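Side-chain contacts in SPD1 nuclease (Streptococcus pyogenes, PDB 2XGR), which probably binds and hydrolyses DNA as a secreted, prophage-encoded, metal-dependent enzyme of the DNA/RNA non-specific endonuclease family: residues K52-T57 against W178-V183; A58-Q63 against D82-K87. All coordinates share one frame; numbering follows the deposited sequence.

Contact 1 of 2, residues K52-T57 against W178-V183; sequences KLLPFT and WLDYKV
Phe56 presents its ring edge to one face of the Trp178 indole, an edge-to-face (T-shaped) pair in which the planes stand at 77° and the centroids of the phenyl and the five-membered ring are 4.9 Å apart. The touching corner is Phe56 CE1, 3.4 Å from Trp178 CD1 and displaced toward the rim of the indole; Phe56 CZ follows, 3.7 Å from Trp178 NE1, which lies in the plane of the phenyl ring. The phenyl reaches the indole because CG of Phe56 stands anti to the backbone N (chi1 177°), which brings the end of the side chain nearer to the strand than its root. Around the indole, Ala58 adds packing and the ring of His84 meets it at a shallow inclination.

The third flat group is the Asp180 carboxylate, which points from the strand at the backbone of Leu53 and Leu54. Its OD2 accepts the backbone N of Leu54 at 2.9 Å, with an N-H...O angle of 156°; the donor comes in on the syn side, tilted out of the carboxylate plane. Leu53 packs beside the other oxygen, its CD2 3.5 Å from Asp180 OD1, while CB of Leu54 lies 3.5 Å from Asp180 OD2. The same OD2 takes a second bond from Gln79 NE2 on strand 76-80, and that amide also reaches Leu54 O. Farther along, a water accepts from Lys182 NZ at 2.7 Å and donates to Lys52 O at 2.8 Å.

A loop without regular structure is thus fastened to strand 178-186 by an aromatic contact, a backbone-to-carboxylate bond and a water bridge. Two bonds grip OD2 of this buried aspartate, which probably helps to stabilise negative charge there and to limit the movement of that oxygen.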
loop_
_atom_site.group_PDB
_atom_site.type_symbol
_atom_site.label_atom_id
_atom_site.label_comp_id
_atom_site.label_asym_id
_atom_site.label_seq_id
_atom_site.Cartn_x
_atom_site.Cartn_y
_atom_site.Cartn_z
ATOM N N LYS A 52 13.666 -7.712 -0.109
ATOM C CA LYS A 52 12.495 -6.938 -0.506
ATOM C C LYS A 52 12.257 -5.638 0.225
ATOM O O LYS A 52 11.382 -4.874 -0.232
ATOM C CB LYS A 52 11.237 -7.778 -0.335
ATOM C CG LYS A 52 11.228 -9.024 -1.254
ATOM C CD LYS A 52 9.888 -9.735 -1.057
ATOM C CE LYS A 52 9.816 -11.064 -1.878
ATOM N NZ LYS A 52 8.496 -11.764 -1.696
ATOM N N LEU A 53 13.024 -5.378 1.285
ATOM C CA LEU A 53 12.658 -4.340 2.271
ATOM C C LEU A 53 13.629 -3.163 2.157
ATOM O O LEU A 53 14.709 -3.270 1.474
ATOM C CB LEU A 53 12.742 -4.927 3.681
ATOM C CG LEU A 53 12.088 -6.337 3.835
ATOM C CD1 LEU A 53 12.165 -6.764 5.285
ATOM C CD2 LEU A 53 10.602 -6.155 3.417
ATOM N N LEU A 54 13.265 -2.060 2.790
ATOM C CA LEU A 54 14.228 -0.928 2.972
ATOM C C LEU A 54 15.229 -1.348 4.079
ATOM O O LEU A 54 14.870 -2.150 4.984
ATOM C CB LEU A 54 13.469 0.325 3.387
ATOM C CG LEU A 54 12.670 0.916 2.234
ATOM C CD1 LEU A 54 11.839 2.071 2.778
ATOM C CD2 LEU A 54 13.621 1.397 1.126
ATOM N N PRO A 55 16.487 -0.845 4.006
ATOM C CA PRO A 55 17.431 -1.130 5.121
ATOM C C PRO A 55 16.850 -0.613 6.453
ATOM O O PRO A 55 16.150 0.382 6.500
ATOM C CB PRO A 55 18.683 -0.315 4.730
ATOM C CG PRO A 55 18.697 -0.341 3.220
ATOM C CD PRO A 55 17.136 -0.048 2.937
ATOM N N PHE A 56 17.052 -1.344 7.533
ATOM C CA PHE A 56 16.489 -0.924 8.805
ATOM C C PHE A 56 17.537 -0.027 9.474
ATOM O O PHE A 56 18.544 -0.518 9.990
ATOM C CB PHE A 56 16.254 -2.115 9.683
ATOM C CG PHE A 56 15.734 -1.764 11.034
ATOM C CD1 PHE A 56 14.604 -0.968 11.168
ATOM C CD2 PHE A 56 16.346 -2.237 12.166
ATOM C CE1 PHE A 56 14.139 -0.562 12.389
ATOM C CE2 PHE A 56 15.817 -1.899 13.423
ATOM C CZ PHE A 56 14.691 -1.057 13.517
ATOM N N THR A 57 17.271 1.263 9.475
ATOM C CA THR A 57 18.183 2.272 10.026
ATOM C C THR A 57 17.624 2.803 11.354
ATOM O O THR A 57 18.268 3.614 11.998
ATOM C CB THR A 57 18.294 3.485 9.127
ATOM O OG1 THR A 57 16.957 4.034 8.895
ATOM C CG2 THR A 57 18.875 3.043 7.818
ATOM N N TRP A 178 8.140 -1.052 13.675
ATOM C CA TRP A 178 8.149 -0.359 12.368
ATOM C C TRP A 178 7.336 -1.167 11.390
ATOM O O TRP A 178 7.264 -2.386 11.505
ATOM C CB TRP A 178 9.561 -0.339 11.809
ATOM C CG TRP A 178 10.497 0.464 12.686
ATOM C CD1 TRP A 178 11.108 0.058 13.860
ATOM C CD2 TRP A 178 10.910 1.819 12.454
ATOM N NE1 TRP A 178 11.861 1.128 14.398
ATOM C CE2 TRP A 178 11.743 2.207 13.551
ATOM C CE3 TRP A 178 10.605 2.773 11.451
ATOM C CZ2 TRP A 178 12.315 3.488 13.627
ATOM C CZ3 TRP A 178 11.214 4.025 11.519
ATOM C CH2 TRP A 178 12.023 4.382 12.617
ATOM N N LEU A 179 6.724 -0.470 10.451
ATOM C CA LEU A 179 6.091 -1.108 9.282
ATOM C C LEU A 179 6.961 -0.827 8.079
ATOM O O LEU A 179 7.313 0.355 7.808
ATOM C CB LEU A 179 4.724 -0.460 9.100
ATOM C CG LEU A 179 4.040 -0.825 7.744
ATOM C CD1 LEU A 179 3.772 -2.385 7.630
ATOM C CD2 LEU A 179 2.720 -0.007 7.566
ATOM N N ASP A 180 7.301 -1.876 7.322
ATOM C CA ASP A 180 7.947 -1.668 6.035
ATOM C C ASP A 180 6.852 -2.001 5.034
ATOM O O ASP A 180 6.302 -3.121 5.014
ATOM C CB ASP A 180 9.168 -2.626 5.891
ATOM C CG ASP A 180 9.864 -2.487 4.541
ATOM O OD1 ASP A 180 9.281 -2.874 3.526
ATOM O OD2 ASP A 180 10.985 -1.898 4.522
ATOM N N TYR A 181 6.561 -1.061 4.125
ATOM C CA TYR A 181 5.409 -1.229 3.284
ATOM C C TYR A 181 5.732 -0.686 1.883
ATOM O O TYR A 181 6.115 0.479 1.724
ATOM C CB TYR A 181 4.233 -0.418 3.937
ATOM C CG TYR A 181 2.936 -0.300 3.135
ATOM C CD1 TYR A 181 2.359 -1.409 2.456
ATOM C CD2 TYR A 181 2.283 0.920 3.023
ATOM C CE1 TYR A 181 1.144 -1.264 1.733
ATOM C CE2 TYR A 181 1.072 1.080 2.278
ATOM C CZ TYR A 181 0.519 -0.036 1.657
ATOM O OH TYR A 181 -0.673 0.121 0.997
ATOM N N LYS A 182 5.585 -1.549 0.868
ATOM C CA LYS A 182 5.937 -1.169 -0.503
ATOM C C LYS A 182 4.696 -1.382 -1.352
ATOM O O LYS A 182 4.038 -2.435 -1.233
ATOM C CB LYS A 182 7.084 -2.081 -0.998
ATOM C CG LYS A 182 7.574 -1.577 -2.378
ATOM C CD LYS A 182 8.653 -2.555 -2.965
ATOM C CE LYS A 182 9.187 -2.007 -4.284
ATOM N NZ LYS A 182 10.202 -3.032 -4.760
ATOM N N VAL A 183 4.357 -0.384 -2.174
ATOM C CA VAL A 183 3.220 -0.492 -3.088
ATOM C C VAL A 183 3.762 -0.358 -4.514
ATOM O O VAL A 183 4.422 0.624 -4.877
ATOM C CB VAL A 183 2.141 0.600 -2.769
ATOM C CG1 VAL A 183 0.951 0.460 -3.775
ATOM C CG2 VAL A 183 1.682 0.421 -1.272
HETATM O O HOH W 1 11.790 -4.311 -2.918
#

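Contact 2 of 2, residues A58-Q63 against D82-K87; sequences ANYQLQ and DRHETK
Tyr60 and His84 run past each other in opposite directions, so that each lays the base of its side chain against the ring of the other. The clearest evidence is the CH-pi contact: Tyr60 CB sits 3.8 Å from the centroid of the His84 imidazole and only 7° off its normal, over the middle of the face. In the reverse sense, His84 CB approaches the phenol obliquely, 3.5 Å from Tyr60 CD1, and His84 CG follows at 3.8 Å from the same carbon. The rings themselves meet neither as a stack nor edge to face, for their planes are inclined by 55° and the centroids are 5.5 Å apart.

The first torsions fit this overlap. With CG opposite the backbone N (chi1 171°), the Tyr60 ring is swung beside its carbonyl carbon, and CB is left to meet the imidazole face; in His84, CG lies beside its own N and opposite the carbonyl carbon. The second face of the imidazole is covered from within its own segment by Arg83 CG, 3.7 Å above the plane and also over its centre. Aliphatic carbon therefore sandwiches the ring on both faces.

Segment 82-87 begins with a short 3-10 turn, closed by the bond from Glu85 N to Asp82 O at 3.2 Å. The side chain of Tyr60 also touches Ile78 and Leu80 of strand 76-80, and its OH bonds a PEG molecule, probably from the crystallisation liquor.

The contact lies near the surface and joins the residue just before strand 61-64 to the turn after strand 76-80. No polar atom of either side chain is paired across it: dispersion and CH-pi attraction hold the two residues together, and the carbons on both faces probably limit tilting of the imidazole.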
loop_
_atom_site.group_PDB
_atom_site.type_symbol
_atom_site.label_atom_id
_atom_site.label_comp_id
_atom_site.label_asym_id
_atom_site.label_seq_id
_atom_site.Cartn_x
_atom_site.Cartn_y
_atom_site.Cartn_z
ATOM N N ALA A 58 16.414 2.392 11.712
ATOM C CA ALA A 58 15.606 3.017 12.795
ATOM C C ALA A 58 15.407 4.528 12.606
ATOM O O ALA A 58 15.173 5.286 13.595
ATOM C CB ALA A 58 16.177 2.667 14.258
ATOM N N ASN A 59 15.245 4.920 11.336
ATOM C CA ASN A 59 14.763 6.263 10.980
ATOM C C ASN A 59 13.650 6.066 9.961
ATOM O O ASN A 59 13.719 5.123 9.168
ATOM C CB ASN A 59 15.883 7.109 10.323
ATOM C CG ASN A 59 17.010 7.435 11.305
ATOM O OD1 ASN A 59 18.152 7.152 11.035
ATOM N ND2 ASN A 59 16.680 8.029 12.388
ATOM N N TYR A 60 12.678 6.970 9.976
ATOM C CA TYR A 60 11.647 7.012 8.918
ATOM C C TYR A 60 12.359 7.145 7.567
ATOM O O TYR A 60 13.261 8.002 7.428
ATOM C CB TYR A 60 10.792 8.256 9.164
ATOM C CG TYR A 60 9.810 8.579 8.057
ATOM C CD1 TYR A 60 8.522 8.025 8.091
ATOM C CD2 TYR A 60 10.215 9.289 6.919
ATOM C CE1 TYR A 60 7.596 8.346 7.160
ATOM C CE2 TYR A 60 9.265 9.582 5.905
ATOM C CZ TYR A 60 7.992 9.097 6.036
ATOM O OH TYR A 60 7.064 9.416 5.056
ATOM N N GLN A 61 11.853 6.420 6.555
ATOM C CA GLN A 61 12.360 6.550 5.188
ATOM C C GLN A 61 11.197 6.429 4.219
ATOM O O GLN A 61 10.313 5.546 4.420
ATOM C CB GLN A 61 13.258 5.353 4.817
ATOM C CG GLN A 61 14.443 5.098 5.688
ATOM C CD GLN A 61 14.977 3.685 5.501
ATOM O OE1 GLN A 61 15.455 3.332 4.423
ATOM N NE2 GLN A 61 14.990 2.925 6.563
ATOM N N LEU A 62 11.236 7.201 3.137
ATOM C CA LEU A 62 10.292 7.023 2.049
ATOM C C LEU A 62 11.120 7.038 0.787
ATOM O O LEU A 62 11.875 7.945 0.551
ATOM C CB LEU A 62 9.289 8.163 2.060
ATOM C CG LEU A 62 8.322 8.249 0.874
ATOM C CD1 LEU A 62 7.360 7.047 0.939
ATOM C CD2 LEU A 62 7.557 9.580 0.940
ATOM N N GLN A 63 11.027 5.957 0.026
ATOM C CA GLN A 63 11.756 5.862 -1.239
ATOM C C GLN A 63 10.751 5.765 -2.387
ATOM O O GLN A 63 9.896 4.891 -2.359
ATOM C CB GLN A 63 12.707 4.658 -1.115
ATOM C CG GLN A 63 13.786 4.682 -2.221
ATOM C CD GLN A 63 15.134 4.045 -1.808
ATOM O OE1 GLN A 63 15.903 3.672 -2.701
ATOM N NE2 GLN A 63 15.412 3.883 -0.495
ATOM N N ASP A 82 4.308 4.632 14.003
ATOM C CA ASP A 82 3.052 5.350 14.177
ATOM C C ASP A 82 3.340 6.851 14.354
ATOM O O ASP A 82 2.654 7.691 13.741
ATOM C CB ASP A 82 2.343 4.852 15.429
ATOM C CG ASP A 82 1.044 5.622 15.716
ATOM O OD1 ASP A 82 0.101 5.536 14.960
ATOM O OD2 ASP A 82 1.005 6.373 16.676
ATOM N N ARG A 83 4.458 7.154 15.027
ATOM C CA ARG A 83 4.754 8.579 15.348
ATOM C C ARG A 83 5.045 9.426 14.134
ATOM O O ARG A 83 5.035 10.669 14.199
ATOM C CB ARG A 83 5.962 8.716 16.293
ATOM C CG ARG A 83 7.297 8.279 15.717
ATOM C CD ARG A 83 8.314 8.088 16.846
ATOM N NE ARG A 83 7.925 6.936 17.703
ATOM C CZ ARG A 83 8.626 6.461 18.732
ATOM N NH1 ARG A 83 9.737 7.077 19.113
ATOM N NH2 ARG A 83 8.209 5.391 19.410
ATOM N N HIS A 84 5.390 8.753 13.027
ATOM C CA HIS A 84 5.793 9.485 11.825
ATOM C C HIS A 84 4.668 9.790 10.872
ATOM O O HIS A 84 4.916 10.446 9.856
ATOM C CB HIS A 84 6.817 8.716 11.050
ATOM C CG HIS A 84 7.993 8.257 11.838
ATOM N ND1 HIS A 84 8.951 9.139 12.348
ATOM C CD2 HIS A 84 8.431 7.006 12.123
ATOM C CE1 HIS A 84 9.858 8.447 13.022
ATOM N NE2 HIS A 84 9.597 7.150 12.853
ATOM N N GLU A 85 3.459 9.324 11.164
ATOM C CA GLU A 85 2.363 9.463 10.267
ATOM C C GLU A 85 1.955 10.920 10.136
ATOM O O GLU A 85 2.204 11.667 11.000
ATOM C CB GLU A 85 1.126 8.676 10.748
ATOM C CG GLU A 85 1.219 7.200 10.613
ATOM C CD GLU A 85 -0.086 6.443 10.892
ATOM O OE1 GLU A 85 -1.053 7.059 11.224
ATOM O OE2 GLU A 85 -0.087 5.229 10.867
ATOM N N THR A 86 1.310 11.242 9.021
ATOM C CA THR A 86 0.706 12.532 8.800
ATOM C C THR A 86 -0.824 12.466 8.990
ATOM O O THR A 86 -1.547 12.032 8.123
ATOM C CB THR A 86 1.094 12.991 7.375
ATOM O OG1 THR A 86 2.553 13.076 7.294
ATOM C CG2 THR A 86 0.498 14.343 7.101
ATOM N N LYS A 87 -1.303 12.645 10.222
ATOM C CA LYS A 87 -2.701 12.362 10.520
ATOM C C LYS A 87 -3.398 13.704 10.405
ATOM O O LYS A 87 -3.189 14.595 11.270
ATOM C CB LYS A 87 -2.875 11.812 11.943
ATOM C CG LYS A 87 -1.857 10.740 12.293
ATOM C CD LYS A 87 -1.857 10.328 13.786
ATOM C CE LYS A 87 -1.190 8.965 14.008
ATOM N NZ LYS A 87 -1.042 8.814 15.493
#

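From the N terminus, the chain leaves strand 39-46 and enters the loop 52-57, whose meeting with strand 178-186 in contact 1 closes a loop of 120 intervening residues. Contact 2 is nested inside it: residues 58-63 run from the loop into strand 61-64, and the hairpin with strand 76-80 ends in the 82-87 turn, which folds back to close a loop of 18 intervening residues. The centres lie 11 Å apart, and both contacts reach the same antiparallel sheet. They also touch directly, through the probable hydrogen bond from Gln61 NE2 to Pro55 O at 2.8 Å and through Trp178 CH2 packing 3.5 Å from Asn59 N.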